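Cytidine deaminase (Burkholderia pseudomallei, PDB 3DMO) probably catalyses the zinc-dependent hydrolytic deamination of cytidine and 2'-deoxycytidine to uridine and 2'-deoxyuridine, salvaging pyrimidines for UMP synthesis. Local coordinates at residues 12-17 and 37-42; 83-88 and 113-118. All coordinates share one frame; numbering follows the deposited sequence.

Contact 1 of 2, residues 12-17 and 37-42; sequences HALIEA and ALVTND
The N-terminal helix 11-22 of the cytidine deaminase fold packs here on one face of the central mixed sheet, against strand 34-40. The axes of helix 12-17 and strand 37-40 come within 7.9 Å and run at 131° to each other, so the helix lies obliquely over the strand. Leu14 carries most of the helix side. Its CA-CB bond does not aim at the strand, but both side-chain torsions lie off the staggered positions (chi1 -128°, chi2 -143°), and this conformation carries CD2 to 3.8 Å from Ala37 CB. The same methyl, Leu14 CD2, lies 3.5 Å from Ala37 O and 4.2 Å from Val39 CB, so it sits along the strand between two residues of the same face. One turn further on, Ala17 meets Ala37 methyl to methyl, CB to CB at 3.7 Å. The CB of Ala37 also lies 3.7 Å from Leu14 O, against the helix backbone; with alanine on both sides the CA atoms of Ala17 and Ala37 come within 5.8 Å. Leu38 points to the other face, onto Leu67 and Ala70 of helix 62-72. At the turn after the strand, Thr40 OG1 donates to Asp42 OD2 (2.6 Å), and the same Asp42 OD2 bonds Tyr75 OH. Across the contact methyls meet methyls and backbone carbonyls; Ala37 O bonds the backbone of Ala84 in the neighbouring strand, so packing alone joins these two segments.

Contact 2 of 2, residues 83-88 and 113-118; sequences IAVVGE and VVLTNM
Strands 80-87 and 112-116 are the two parallel strands of a beta-alpha-beta unit whose connection carries helix 97-107, and they pair in register from Ile83 with Val113 to Val85 with Leu115. Between residues 83-88 and 113-118 three backbone hydrogen bonds form, and Ile83 also bonds Glu112. Val114 N reaches Ile83 O at 2.8 Å, almost straight at 177°. Val85 N bonds Val114 O at 2.9 Å. The bond from Thr116 N to Val85 O is more bent, at 148°. Each donor meets its carbonyl nearly along the C=O axis. Val114 thus gives its N-H and takes an N-H through its O, bracketing Ala84, whose CA-H also approaches Val114 O. Further along, Asn117 CA makes a CA-H...O contact with Gly87 O.

Apolar contacts cover both faces. On one, Ile83 and Val113 lie side by side, as do Val85 and Leu115, where CD2 of Leu115 touches CB and CG2 of Val85. This face looks toward the catalytic centre: the side chain of Val85 is about 4 Å from that of Glu63, the predicted proton donor, and about 8 Å from a bound zinc ion. On the other, Ala84, Val86, Val114 and Thr116 line up under helix 11-22. Met118, bent at chi2 and chi3, puts SD 3.7 Å from Val86 CG2 and lays CB and CG across the Glu88 carboxylate.

Among polar groups, Thr116 OG1 bonds Asp121 O, and Asn117 ND2 bonds Asp121 OD2 and Thr89 O. One water donates to Glu88 OE1 (2.7 Å) and accepts from Met118 N (3.0 Å).

Both segments of contact 1 precede those of contact 2 in the chain, and the contact centres are 11 Å apart. Both use the same mixed sheet, in which strands 34-40 and 80-87 are antiparallel neighbours, and they touch directly: Ala37 O is a probable hydrogen-bond partner of Ala84 N at 2.8 Å. Helix 11-22 spans both, since Leu14 CD1 packs on Ala84 N and Ile15 CG2 on Thr116 CG2 (3.7 Å). The helix thus lies over neighbouring strands 34-40, 80-87 and 112-116, and Ala17 also touches His47 of strand 45-49. The opposite face, with Leu38 and Val85, looks toward helix 62-72, placing the zinc site and the predicted proton donor Glu63 across the sheet from this helix.

Contact 1 of 2, residues 12-17 and 37-42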
loop_
_atom_site.group_PDB
_atom_site.type_symbol
_atom_site.label_atom_id
_atom_site.label_comp_id
_atom_site.label_asym_id
_atom_site.label_seq_id
_atom_site.Cartn_x
_atom_site.Cartn_y
_atom_site.Cartn_z
ATOM N N HIS A 12 -10.900 2.095 -29.473
ATOM C CA HIS A 12 -12.051 2.962 -29.227
ATOM C C HIS A 12 -13.082 2.320 -28.303
ATOM O O HIS A 12 -13.580 2.969 -27.381
ATOM C CB HIS A 12 -12.721 3.391 -30.536
ATOM C CG HIS A 12 -13.914 4.271 -30.330
ATOM N ND1 HIS A 12 -15.208 3.794 -30.370
ATOM C CD2 HIS A 12 -14.011 5.594 -30.052
ATOM C CE1 HIS A 12 -16.050 4.787 -30.143
ATOM N NE2 HIS A 12 -15.349 5.890 -29.946
ATOM N N ALA A 13 -13.400 1.053 -28.562
ATOM C CA ALA A 13 -14.347 0.301 -27.748
ATOM C C ALA A 13 -13.837 0.107 -26.317
ATOM O O ALA A 13 -14.616 0.212 -25.368
ATOM C CB ALA A 13 -14.642 -1.041 -28.386
ATOM N N LEU A 14 -12.542 -0.180 -26.175
ATOM C CA LEU A 14 -11.929 -0.383 -24.852
ATOM C C LEU A 14 -11.922 0.928 -24.048
ATOM O O LEU A 14 -12.153 0.925 -22.836
ATOM C CB LEU A 14 -10.498 -0.917 -24.981
ATOM C CG LEU A 14 -10.021 -2.176 -24.239
ATOM C CD1 LEU A 14 -8.575 -2.027 -23.780
ATOM C CD2 LEU A 14 -10.906 -2.644 -23.079
ATOM N N ILE A 15 -11.667 2.040 -24.729
ATOM C CA ILE A 15 -11.700 3.361 -24.089
ATOM C C ILE A 15 -13.114 3.690 -23.609
ATOM O O ILE A 15 -13.301 4.190 -22.494
ATOM C CB ILE A 15 -11.159 4.464 -25.028
ATOM C CG1 ILE A 15 -9.627 4.386 -25.105
ATOM C CG2 ILE A 15 -11.611 5.856 -24.560
ATOM C CD1 ILE A 15 -9.012 5.091 -26.332
ATOM N N GLU A 16 -14.112 3.398 -24.439
ATOM C CA GLU A 16 -15.506 3.619 -24.048
ATOM C C GLU A 16 -15.893 2.811 -22.806
ATOM O O GLU A 16 -16.645 3.286 -21.958
ATOM C CB GLU A 16 -16.477 3.342 -25.211
ATOM C CG GLU A 16 -16.500 4.438 -26.296
ATOM C CD GLU A 16 -16.711 5.854 -25.727
ATOM O OE1 GLU A 16 -17.720 6.077 -25.013
ATOM O OE2 GLU A 16 -15.862 6.743 -25.989
ATOM N N ALA A 17 -15.365 1.594 -22.696
ATOM C CA ALA A 17 -15.592 0.765 -21.507
ATOM C C ALA A 17 -14.878 1.339 -20.268
ATOM O O ALA A 17 -15.427 1.318 -19.168
ATOM C CB ALA A 17 -15.176 -0.681 -21.776
ATOM N N ALA A 37 -10.421 -0.414 -18.176
ATOM C CA ALA A 37 -11.092 -1.574 -18.737
ATOM C C ALA A 37 -10.054 -2.529 -19.280
ATOM O O ALA A 37 -9.195 -2.146 -20.069
ATOM C CB ALA A 37 -12.066 -1.167 -19.820
ATOM N N LEU A 38 -10.164 -3.776 -18.842
ATOM C CA LEU A 38 -9.188 -4.817 -19.122
ATOM C C LEU A 38 -9.864 -5.867 -19.986
ATOM O O LEU A 38 -10.976 -6.309 -19.662
ATOM C CB LEU A 38 -8.767 -5.442 -17.788
ATOM C CG LEU A 38 -7.776 -6.588 -17.697
ATOM C CD1 LEU A 38 -6.389 -6.155 -18.167
ATOM C CD2 LEU A 38 -7.740 -7.058 -16.250
ATOM N N VAL A 39 -9.222 -6.256 -21.087
ATOM C CA VAL A 39 -9.793 -7.292 -21.944
ATOM C C VAL A 39 -8.880 -8.503 -21.918
ATOM O O VAL A 39 -7.675 -8.369 -22.071
ATOM C CB VAL A 39 -10.092 -6.801 -23.403
ATOM C CG1 VAL A 39 -8.823 -6.337 -24.130
ATOM C CG2 VAL A 39 -10.836 -7.895 -24.193
ATOM N N THR A 40 -9.467 -9.674 -21.704
ATOM C CA THR A 40 -8.700 -10.897 -21.505
ATOM C C THR A 40 -8.424 -11.628 -22.816
ATOM O O THR A 40 -8.930 -11.250 -23.874
ATOM C CB THR A 40 -9.441 -11.860 -20.557
ATOM O OG1 THR A 40 -10.638 -12.320 -21.196
ATOM C CG2 THR A 40 -9.819 -11.162 -19.255
ATOM N N ASN A 41 -7.636 -12.692 -22.720
ATOM C CA ASN A 41 -7.353 -13.578 -23.846
ATOM C C ASN A 41 -8.596 -14.131 -24.570
ATOM O O ASN A 41 -8.560 -14.319 -25.790
ATOM C CB ASN A 41 -6.367 -14.693 -23.433
ATOM C CG ASN A 41 -6.832 -15.512 -22.222
ATOM O OD1 ASN A 41 -7.898 -15.288 -21.657
ATOM N ND2 ASN A 41 -6.008 -16.486 -21.828
ATOM N N ASP A 42 -9.685 -14.373 -23.838
ATOM C CA ASP A 42 -10.917 -14.872 -24.443
ATOM C C ASP A 42 -11.963 -13.775 -24.679
ATOM O O ASP A 42 -13.139 -14.059 -24.930
ATOM C CB ASP A 42 -11.482 -16.067 -23.651
ATOM C CG ASP A 42 -11.926 -15.705 -22.241
ATOM O OD1 ASP A 42 -12.476 -16.605 -21.560
ATOM O OD2 ASP A 42 -11.746 -14.551 -21.800
#

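Contact 2 of 2, residues 83-88 and 113-118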
loop_
_atom_site.group_PDB
_atom_site.type_symbol
_atom_site.label_atom_id
_atom_site.label_comp_id
_atom_site.label_asym_id
_atom_site.label_seq_id
_atom_site.Cartn_x
_atom_site.Cartn_y
_atom_site.Cartn_z
ATOM N N ILE A 83 -5.271 -3.211 -21.608
ATOM C CA ILE A 83 -5.958 -2.408 -20.602
ATOM C C ILE A 83 -6.036 -0.953 -21.075
ATOM O O ILE A 83 -5.059 -0.421 -21.597
ATOM C CB ILE A 83 -5.274 -2.535 -19.200
ATOM C CG1 ILE A 83 -6.143 -1.912 -18.096
ATOM C CG2 ILE A 83 -3.845 -1.997 -19.220
ATOM C CD1 ILE A 83 -5.633 -2.212 -16.680
ATOM N N ALA A 84 -7.220 -0.345 -20.964
ATOM C CA ALA A 84 -7.393 1.099 -21.208
ATOM C C ALA A 84 -7.572 1.809 -19.876
ATOM O O ALA A 84 -8.237 1.283 -18.987
ATOM C CB ALA A 84 -8.613 1.361 -22.107
ATOM N N VAL A 85 -6.968 2.989 -19.729
ATOM C CA VAL A 85 -7.076 3.784 -18.495
ATOM C C VAL A 85 -7.461 5.219 -18.887
ATOM O O VAL A 85 -6.903 5.774 -19.846
ATOM C CB VAL A 85 -5.739 3.794 -17.689
ATOM C CG1 VAL A 85 -5.958 4.317 -16.249
ATOM C CG2 VAL A 85 -5.110 2.403 -17.664
ATOM N N VAL A 86 -8.401 5.818 -18.150
ATOM C CA VAL A 86 -8.892 7.168 -18.472
ATOM C C VAL A 86 -9.098 8.014 -17.205
ATOM O O VAL A 86 -9.597 7.523 -16.195
ATOM C CB VAL A 86 -10.193 7.122 -19.347
ATOM C CG1 VAL A 86 -11.347 6.404 -18.628
ATOM C CG2 VAL A 86 -10.609 8.517 -19.772
ATOM N N GLY A 87 -8.701 9.282 -17.274
ATOM C CA GLY A 87 -9.020 10.253 -16.232
ATOM C C GLY A 87 -9.134 11.645 -16.829
ATOM O O GLY A 87 -8.873 11.839 -18.015
ATOM N N GLU A 88 -9.519 12.612 -15.997
ATOM C CA GLU A 88 -9.652 14.007 -16.416
ATOM C C GLU A 88 -8.286 14.704 -16.319
ATOM O O GLU A 88 -8.025 15.499 -15.406
ATOM C CB GLU A 88 -10.711 14.719 -15.561
ATOM C CG GLU A 88 -11.061 16.134 -16.021
ATOM C CD GLU A 88 -11.798 16.151 -17.347
ATOM O OE1 GLU A 88 -11.183 16.552 -18.369
ATOM O OE2 GLU A 88 -12.993 15.760 -17.369
ATOM N N VAL A 113 -1.083 -1.209 -23.257
ATOM C CA VAL A 113 -1.672 -0.239 -22.347
ATOM C C VAL A 113 -2.129 0.976 -23.166
ATOM O O VAL A 113 -1.316 1.638 -23.811
ATOM C CB VAL A 113 -0.657 0.178 -21.244
ATOM C CG1 VAL A 113 -1.264 1.217 -20.318
ATOM C CG2 VAL A 113 -0.187 -1.045 -20.445
ATOM N N VAL A 114 -3.436 1.228 -23.165
ATOM C CA VAL A 114 -4.043 2.332 -23.909
ATOM C C VAL A 114 -4.405 3.444 -22.918
ATOM O O VAL A 114 -5.309 3.274 -22.096
ATOM C CB VAL A 114 -5.336 1.875 -24.666
ATOM C CG1 VAL A 114 -5.940 3.031 -25.462
ATOM C CG2 VAL A 114 -5.058 0.664 -25.571
ATOM N N LEU A 115 -3.688 4.564 -22.991
ATOM C CA LEU A 115 -3.886 5.670 -22.048
ATOM C C LEU A 115 -4.635 6.801 -22.722
ATOM O O LEU A 115 -4.316 7.172 -23.848
ATOM C CB LEU A 115 -2.540 6.176 -21.528
ATOM C CG LEU A 115 -1.676 5.111 -20.869
ATOM C CD1 LEU A 115 -0.294 5.686 -20.588
ATOM C CD2 LEU A 115 -2.366 4.565 -19.604
ATOM N N THR A 116 -5.621 7.352 -22.028
ATOM C CA THR A 116 -6.429 8.421 -22.606
ATOM C C THR A 116 -6.955 9.399 -21.548
ATOM O O THR A 116 -6.708 9.233 -20.355
ATOM C CB THR A 116 -7.568 7.841 -23.504
ATOM O OG1 THR A 116 -8.139 8.889 -24.300
ATOM C CG2 THR A 116 -8.657 7.153 -22.690
ATOM N N ASN A 117 -7.656 10.435 -21.995
ATOM C CA ASN A 117 -8.296 11.372 -21.081
ATOM C C ASN A 117 -9.725 11.580 -21.542
ATOM O O ASN A 117 -10.248 10.756 -22.295
ATOM C CB ASN A 117 -7.518 12.691 -20.993
ATOM C CG ASN A 117 -7.375 13.378 -22.340
ATOM O OD1 ASN A 117 -7.985 12.966 -23.324
ATOM N ND2 ASN A 117 -6.558 14.422 -22.393
ATOM N N MET A 118 -10.353 12.663 -21.096
ATOM C CA MET A 118 -11.741 12.937 -21.448
ATOM C C MET A 118 -11.848 13.894 -22.637
ATOM O O MET A 118 -12.931 14.408 -22.923
ATOM C CB MET A 118 -12.498 13.499 -20.243
ATOM C CG MET A 118 -12.565 12.559 -19.039
ATOM S SD MET A 118 -13.316 10.962 -19.406
ATOM C CE MET A 118 -15.048 11.382 -19.605
HETATM O O HOH W 1 -9.377 15.190 -19.882
#